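Local atomic coordinates of lipocalin (Argas monolakensis, PDB entry 3BRN), a protein that binds serotonin in the pocket of its lipocalin barrel and probably serves as a binder of biogenic amines. Residues A[24-34]-A[114-124]. Sequence-based numbering, arbitrary orientation.
With SRO (serotonin), chain C.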
ATOM      1  N   ASN A  24     -12.016  -3.904   5.124  1.00 49.67           N
ATOM      2  CA  ASN A  24     -12.547  -2.601   5.523  1.00 51.25           C
ATOM      3  C   ASN A  24     -11.422  -1.567   5.521  1.00 49.13           C
ATOM      4  O   ASN A  24     -10.250  -1.929   5.386  1.00 45.92           O
ATOM      5  CB  ASN A  24     -13.171  -2.681   6.924  1.00 46.70           C
ATOM      6  CG  ASN A  24     -12.134  -2.888   8.017  1.00 49.96           C
ATOM      7  OD1 ASN A  24     -11.481  -1.944   8.457  1.00 50.81           O
ATOM      8  ND2 ASN A  24     -12.047  -4.110   8.523  1.00 54.89           N
ATOM      9  N   GLY A  25     -11.793  -0.289   5.588  1.00 39.71           N
ATOM     10  CA  GLY A  25     -10.826   0.803   5.719  1.00 40.17           C
ATOM     11  C   GLY A  25      -9.913   1.019   4.520  1.00 37.98           C
ATOM     12  O   GLY A  25     -10.362   1.032   3.355  1.00 36.28           O
ATOM     13  N   GLY A  26      -8.638   1.266   4.815  1.00 33.86           N
ATOM     14  CA  GLY A  26      -7.657   1.556   3.779  1.00 31.90           C
ATOM     15  C   GLY A  26      -6.236   1.519   4.296  1.00 35.88           C
ATOM     16  O   GLY A  26      -6.000   1.148   5.445  1.00 31.79           O
ATOM     17  N   TYR A  27      -5.295   1.868   3.416  1.00 35.22           N
ATOM     18  CA  TYR A  27      -3.864   1.760   3.683  1.00 32.39           C
ATOM     19  C   TYR A  27      -3.155   3.090   3.407  1.00 35.43           C
ATOM     20  O   TYR A  27      -3.360   3.709   2.358  1.00 34.19           O
ATOM     21  CB  TYR A  27      -3.243   0.654   2.812  1.00 27.98           C
ATOM     22  CG  TYR A  27      -3.586  -0.754   3.255  1.00 32.70           C
ATOM     23  CD1 TYR A  27      -2.660  -1.539   3.930  1.00 27.35           C
ATOM     24  CD2 TYR A  27      -4.801  -1.327   2.909  1.00 35.12           C
ATOM     25  CE1 TYR A  27      -2.978  -2.836   4.339  1.00 26.96           C
ATOM     26  CE2 TYR A  27      -5.120  -2.603   3.286  1.00 33.36           C
ATOM     27  CZ  TYR A  27      -4.205  -3.364   3.977  1.00 36.03           C
ATOM     28  OH  TYR A  27      -4.579  -4.611   4.400  1.00 32.88           O
ATOM     29  N   TYR A  28      -2.332   3.528   4.362  1.00 29.43           N
ATOM     30  CA  TYR A  28      -1.473   4.676   4.157  1.00 32.86           C
ATOM     31  C   TYR A  28      -0.167   4.178   3.586  1.00 31.75           C
ATOM     32  O   TYR A  28       0.328   3.150   4.039  1.00 30.38           O
ATOM     33  CB  TYR A  28      -1.135   5.345   5.482  1.00 28.44           C
ATOM     34  CG  TYR A  28      -2.265   6.122   6.094  1.00 43.12           C
ATOM     35  CD1 TYR A  28      -3.059   5.558   7.075  1.00 40.50           C
ATOM     36  CD2 TYR A  28      -2.520   7.436   5.711  1.00 36.95           C
ATOM     37  CE1 TYR A  28      -4.024   6.300   7.718  1.00 38.01           C
ATOM     38  CE2 TYR A  28      -3.539   8.164   6.305  1.00 48.45           C
ATOM     39  CZ  TYR A  28      -4.280   7.587   7.306  1.00 31.36           C
ATOM     40  OH  TYR A  28      -5.257   8.308   7.956  1.00 50.20           O
ATOM     41  N   LEU A  29       0.471   4.995   2.747  1.00 32.16           N
ATOM     42  CA  LEU A  29       1.836   4.682   2.326  1.00 33.74           C
ATOM     43  C   LEU A  29       2.709   5.184   3.469  1.00 29.68           C
ATOM     44  O   LEU A  29       2.734   6.377   3.728  1.00 32.83           O
ATOM     45  CB  LEU A  29       2.202   5.390   1.024  1.00 30.63           C
ATOM     46  CG  LEU A  29       3.681   5.303   0.578  1.00 29.66           C
ATOM     47  CD1 LEU A  29       4.055   3.839   0.418  1.00 24.32           C
ATOM     48  CD2 LEU A  29       3.801   5.993  -0.774  1.00 32.29           C
ATOM     49  N   ARG A  30       3.220   4.247   4.277  1.00 28.66           N
ATOM     50  CA  ARG A  30       3.945   4.569   5.501  1.00 31.40           C
ATOM     51  C   ARG A  30       5.405   4.944   5.248  1.00 35.45           C
ATOM     52  O   ARG A  30       5.921   5.894   5.842  1.00 35.15           O
ATOM     53  CB  ARG A  30       3.841   3.406   6.501  1.00 28.26           C
ATOM     54  CG  ARG A  30       4.618   3.584   7.812  1.00 30.34           C
ATOM     55  CD  ARG A  30       4.180   4.829   8.609  1.00 28.30           C
ATOM     56  NE  ARG A  30       5.012   5.014   9.798  1.00 33.59           N
ATOM     57  CZ  ARG A  30       6.252   5.499   9.785  1.00 28.35           C
ATOM     58  NH1 ARG A  30       6.815   5.893   8.650  1.00 37.30           N
ATOM     59  NH2 ARG A  30       6.930   5.607  10.914  1.00 36.48           N
ATOM     60  N   LYS A  31       6.109   4.122   4.472  1.00 32.54           N
ATOM     61  CA  LYS A  31       7.511   4.417   4.128  1.00 32.27           C
ATOM     62  C   LYS A  31       7.726   4.063   2.671  1.00 33.52           C
ATOM     63  O   LYS A  31       7.193   3.065   2.210  1.00 29.57           O
ATOM     64  CB  LYS A  31       8.477   3.570   4.971  1.00 34.17           C
ATOM     65  CG  LYS A  31       8.315   3.691   6.486  1.00 37.03           C
ATOM     66  CD  LYS A  31       9.376   2.884   7.211  1.00 39.24           C
ATOM     67  CE  LYS A  31       9.191   2.944   8.727  1.00 44.39           C
ATOM     68  NZ  LYS A  31       9.838   1.785   9.389  1.00 45.83           N
ATOM     69  N   THR A  32       8.661   4.758   2.017  1.00 31.17           N
ATOM     70  CA  THR A  32       9.035   4.427   0.637  1.00 35.67           C
ATOM     71  C   THR A  32      10.503   4.775   0.386  1.00 33.93           C
ATOM     72  O   THR A  32      11.080   5.604   1.097  1.00 32.01           O
ATOM     73  CB  THR A  32       8.099   5.139  -0.400  1.00 31.12           C
ATOM     74  OG1 THR A  32       8.516   4.826  -1.733  1.00 34.29           O
ATOM     75  CG2 THR A  32       8.117   6.662  -0.222  1.00 32.33           C
ATOM     76  N   THR A  33      11.139   4.066  -0.548  1.00 34.97           N
ATOM     77  CA  THR A  33      12.481   4.438  -0.992  1.00 30.51           C
ATOM     78  C   THR A  33      12.422   5.436  -2.148  1.00 36.45           C
ATOM     79  O   THR A  33      13.452   5.806  -2.702  1.00 34.70           O
ATOM     80  CB  THR A  33      13.327   3.206  -1.413  1.00 32.73           C
ATOM     81  OG1 THR A  33      12.657   2.507  -2.472  1.00 30.88           O
ATOM     82  CG2 THR A  33      13.525   2.250  -0.202  1.00 28.54           C
ATOM     83  N   LYS A  34      11.220   5.808  -2.581  1.00 34.24           N
ATOM     84  CA  LYS A  34      11.121   6.845  -3.605  1.00 35.95           C
ATOM     85  C   LYS A  34      10.910   8.207  -2.926  1.00 41.72           C
ATOM     86  O   LYS A  34       9.984   8.360  -2.123  1.00 38.35           O
ATOM     87  CB  LYS A  34       9.956   6.549  -4.561  1.00 38.25           C
ATOM     88  CG  LYS A  34       9.597   7.698  -5.504  1.00 33.30           C
ATOM     89  CD  LYS A  34       8.530   7.270  -6.501  1.00 37.05           C
ATOM     90  CE  LYS A  34       7.826   8.473  -7.131  1.00 54.57           C
ATOM     91  NZ  LYS A  34       6.682   8.053  -8.005  1.00 61.67           N
ATOM     92  N   ASN A 114      10.923   1.184  -6.809  1.00 34.93           N
ATOM     93  CA  ASN A 114      11.116   1.505  -5.426  1.00 33.84           C
ATOM     94  C   ASN A 114      10.419   0.518  -4.479  1.00 34.26           C
ATOM     95  O   ASN A 114       9.568  -0.190  -4.890  1.00 32.89           O
ATOM     96  CB  ASN A 114      10.592   2.898  -5.198  1.00 32.73           C
ATOM     97  CG  ASN A 114       9.135   3.003  -5.475  1.00 40.30           C
ATOM     98  OD1 ASN A 114       8.707   2.917  -6.586  1.00 42.12           O
ATOM     99  ND2 ASN A 114       8.378   3.117  -4.453  1.00 34.60           N
ATOM    100  N   TYR A 115      10.818   0.503  -3.220  1.00 31.28           N
ATOM    101  CA  TYR A 115      10.147  -0.286  -2.230  1.00 30.46           C
ATOM    102  C   TYR A 115       9.214   0.512  -1.350  1.00 28.63           C
ATOM    103  O   TYR A 115       9.472   1.625  -1.070  1.00 25.73           O
ATOM    104  CB  TYR A 115      11.141  -1.098  -1.398  1.00 30.02           C
ATOM    105  CG  TYR A 115      11.984  -1.979  -2.254  1.00 34.23           C
ATOM    106  CD1 TYR A 115      11.453  -3.076  -2.833  1.00 32.34           C
ATOM    107  CD2 TYR A 115      13.284  -1.658  -2.543  1.00 38.61           C
ATOM    108  CE1 TYR A 115      12.180  -3.853  -3.631  1.00 49.34           C
ATOM    109  CE2 TYR A 115      14.033  -2.441  -3.354  1.00 40.86           C
ATOM    110  CZ  TYR A 115      13.475  -3.539  -3.899  1.00 48.10           C
ATOM    111  OH  TYR A 115      14.133  -4.357  -4.717  1.00 46.80           O
ATOM    112  N   GLU A 116       8.163  -0.127  -0.875  1.00 30.83           N
ATOM    113  CA  GLU A 116       7.077   0.575  -0.190  1.00 31.02           C
ATOM    114  C   GLU A 116       6.546  -0.240   0.969  1.00 28.92           C
ATOM    115  O   GLU A 116       6.303  -1.441   0.833  1.00 27.72           O
ATOM    116  CB  GLU A 116       5.922   0.825  -1.163  1.00 30.50           C
ATOM    117  CG  GLU A 116       6.306   1.737  -2.335  1.00 34.47           C
ATOM    118  CD  GLU A 116       5.168   1.934  -3.325  1.00 43.31           C
ATOM    119  OE1 GLU A 116       4.167   1.180  -3.247  1.00 40.35           O
ATOM    120  OE2 GLU A 116       5.322   2.773  -4.242  1.00 38.85           O
ATOM    121  N   LEU A 117       6.239   0.445   2.058  1.00 28.15           N
ATOM    122  CA  LEU A 117       5.518  -0.180   3.153  1.00 29.41           C
ATOM    123  C   LEU A 117       4.164   0.506   3.259  1.00 30.36           C
ATOM    124  O   LEU A 117       4.099   1.706   3.503  1.00 32.15           O
ATOM    125  CB  LEU A 117       6.302   0.003   4.459  1.00 29.55           C
ATOM    126  CG  LEU A 117       5.606  -0.422   5.756  1.00 35.29           C
ATOM    127  CD1 LEU A 117       5.333  -1.913   5.771  1.00 29.49           C
ATOM    128  CD2 LEU A 117       6.472  -0.023   6.951  1.00 30.74           C
ATOM    129  N   TRP A 118       3.105  -0.261   3.124  1.00 29.04           N
ATOM    130  CA  TRP A 118       1.764   0.239   3.269  1.00 28.45           C
ATOM    131  C   TRP A 118       1.162  -0.307   4.536  1.00 30.77           C
ATOM    132  O   TRP A 118       1.349  -1.438   4.836  1.00 31.89           O
ATOM    133  CB  TRP A 118       0.929  -0.122   2.067  1.00 28.21           C
ATOM    134  CG  TRP A 118       1.300   0.473   0.797  1.00 26.49           C
ATOM    135  CD1 TRP A 118       2.284   0.089   0.005  1.00 27.25           C
ATOM    136  CD2 TRP A 118       0.682   1.574   0.162  1.00 30.76           C
ATOM    137  NE1 TRP A 118       2.342   0.852  -1.094  1.00 30.20           N
ATOM    138  CE2 TRP A 118       1.364   1.796  -1.020  1.00 33.64           C
ATOM    139  CE3 TRP A 118      -0.376   2.405   0.480  1.00 35.19           C
ATOM    140  CZ2 TRP A 118       1.001   2.784  -1.901  1.00 30.14           C
ATOM    141  CZ3 TRP A 118      -0.714   3.386  -0.390  1.00 32.61           C
ATOM    142  CH2 TRP A 118      -0.047   3.569  -1.560  1.00 33.61           C
ATOM    143  N   VAL A 119       0.482   0.524   5.309  1.00 34.31           N
ATOM    144  CA  VAL A 119      -0.090   0.075   6.583  1.00 29.51           C
ATOM    145  C   VAL A 119      -1.563   0.450   6.696  1.00 32.79           C
ATOM    146  O   VAL A 119      -1.960   1.561   6.342  1.00 31.16           O
ATOM    147  CB  VAL A 119       0.700   0.605   7.808  1.00 36.54           C
ATOM    148  CG1 VAL A 119       0.198  -0.056   9.102  1.00 30.61           C
ATOM    149  CG2 VAL A 119       2.185   0.353   7.634  1.00 30.86           C
ATOM    150  N   HIS A 120      -2.378  -0.533   7.079  1.00 35.11           N
ATOM    151  CA  HIS A 120      -3.816  -0.353   7.238  1.00 36.47           C
ATOM    152  C   HIS A 120      -4.136   0.710   8.294  1.00 35.06           C
ATOM    153  O   HIS A 120      -3.445   0.813   9.303  1.00 31.50           O
ATOM    154  CB  HIS A 120      -4.456  -1.689   7.631  1.00 31.88           C
ATOM    155  CG  HIS A 120      -5.947  -1.694   7.543  1.00 35.39           C
ATOM    156  ND1 HIS A 120      -6.753  -1.498   8.643  1.00 36.23           N
ATOM    157  CD2 HIS A 120      -6.776  -1.785   6.478  1.00 39.27           C
ATOM    158  CE1 HIS A 120      -8.014  -1.451   8.256  1.00 35.35           C
ATOM    159  NE2 HIS A 120      -8.057  -1.624   6.948  1.00 40.62           N
ATOM    160  N   SER A 121      -5.186   1.492   8.052  1.00 38.43           N
ATOM    161  CA  SER A 121      -5.611   2.532   8.995  1.00 41.14           C
ATOM    162  C   SER A 121      -5.781   2.028  10.440  1.00 42.98           C
ATOM    163  O   SER A 121      -5.468   2.741  11.390  1.00 37.26           O
ATOM    164  CB  SER A 121      -6.889   3.213   8.508  1.00 41.34           C
ATOM    165  OG  SER A 121      -7.827   2.246   8.059  1.00 42.18           O
ATOM    166  N   SER A 122      -6.197   0.777  10.611  1.00 41.14           N
ATOM    167  CA  SER A 122      -6.294   0.215  11.953  1.00 42.69           C
ATOM    168  C   SER A 122      -4.953   0.056  12.676  1.00 41.32           C
ATOM    169  O   SER A 122      -4.909   0.007  13.901  1.00 41.75           O
ATOM    170  CB  SER A 122      -7.054  -1.114  11.935  1.00 42.68           C
ATOM    171  OG  SER A 122      -6.290  -2.133  11.322  1.00 54.20           O
ATOM    172  N   ALA A 123      -3.852  -0.028  11.933  1.00 39.49           N
ATOM    173  CA  ALA A 123      -2.566  -0.339  12.548  1.00 36.76           C
ATOM    174  C   ALA A 123      -1.537   0.779  12.418  1.00 39.65           C
ATOM    175  O   ALA A 123      -0.429   0.662  12.919  1.00 40.46           O
ATOM    176  CB  ALA A 123      -1.999  -1.653  11.988  1.00 40.14           C
ATOM    177  N   ILE A 124      -1.927   1.884  11.799  1.00 35.48           N
ATOM    178  CA  ILE A 124      -0.968   2.918  11.433  1.00 37.77           C
ATOM    179  C   ILE A 124      -0.297   3.622  12.626  1.00 38.90           C
ATOM    180  O   ILE A 124       0.870   4.005  12.545  1.00 39.90           O
ATOM    181  CB  ILE A 124      -1.588   3.929  10.448  1.00 36.78           C
ATOM    182  CG1 ILE A 124      -0.511   4.794   9.788  1.00 40.41           C
ATOM    183  CG2 ILE A 124      -2.667   4.764  11.151  1.00 35.67           C
ATOM    184  CD1 ILE A 124       0.315   4.083   8.729  1.00 28.00           C
TER
HETATM  185  OH  SRO C 158      -5.769  -0.710  -4.666  1.00 30.72           O
HETATM  186  CZ3 SRO C 158      -4.410  -0.618  -4.484  1.00 20.96           C
HETATM  187  CH2 SRO C 158      -3.650  -0.154  -5.554  1.00 22.30           C
HETATM  188  CZ2 SRO C 158      -2.281   0.077  -5.397  1.00 29.99           C
HETATM  189  CE2 SRO C 158      -1.724  -0.244  -4.168  1.00 20.32           C
HETATM  190  NE1 SRO C 158      -0.465  -0.222  -3.663  1.00 19.00           N
HETATM  191  CD1 SRO C 158      -0.492  -0.628  -2.372  1.00 18.43           C
HETATM  192  CG  SRO C 158      -1.806  -0.957  -2.037  1.00 20.61           C
HETATM  193  CD2 SRO C 158      -2.566  -0.730  -3.182  1.00 25.20           C
HETATM  194  CE3 SRO C 158      -3.854  -0.905  -3.345  1.00 28.32           C
HETATM  195  CB  SRO C 158      -2.276  -1.494  -0.708  1.00 25.24           C
HETATM  196  CA  SRO C 158      -2.768  -2.947  -0.860  1.00 24.56           C
HETATM  197  NZ  SRO C 158      -3.368  -3.373   0.408  1.00 24.95           N
HETATM  198  O   HOH W   1       6.429   5.227  -3.285  1.00 33.65           O
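Leu29 lies over one face of the Trp118 indole, its CB 3.8 Å from the centroid of the six-membered ring and almost on the ring normal. Serotonin covers the opposite face, its CD1 3.3 Å from Trp118 CE2, so the broad, flat tryptophan is sandwiched between an aliphatic backing and the ligand. Tyr27 is used similarly. The edge of His120 meets one face of the phenol in a T-shaped pair, with planes at 79°, while the serotonin amine NZ sits over the centre of the other, 3.5 Å from Tyr27 CE2; an electron-rich ring would suit an amine that is probably protonated. Serotonin is also hydrogen-bonded to Asp106 and to the carbonyl of Ser18.

A second shell fixes both rings. Trp118 NE1 donates to Glu116 OE1 (2.8 Å), and the other carboxylate oxygen takes a bond from Asn114 ND2 and one from a water that also reaches Thr32 OG1. The His120 side chain swings its CG away from the backbone N (chi1 -168°), which carries the imidazole out to the loop that precedes strand 26-32, and NE2 gives a nearly straight bond to Asn24 O at 2.7 Å.

On the other face of the sheet, Tyr28 packs its CB on Ile124 CD1, and the aliphatic part of Arg30 runs beside Leu117 and Val119. Leu117 O accepts from both Arg30 N (2.8 Å) and Lys31 N (3.3 Å), a classic beta bulge that turns Arg30 and Lys31 alike toward this side. Strands 26-32 and 115-120 thus pair antiparallel in the curled sheet of a lipocalin barrel, one face lining the serotonin pocket.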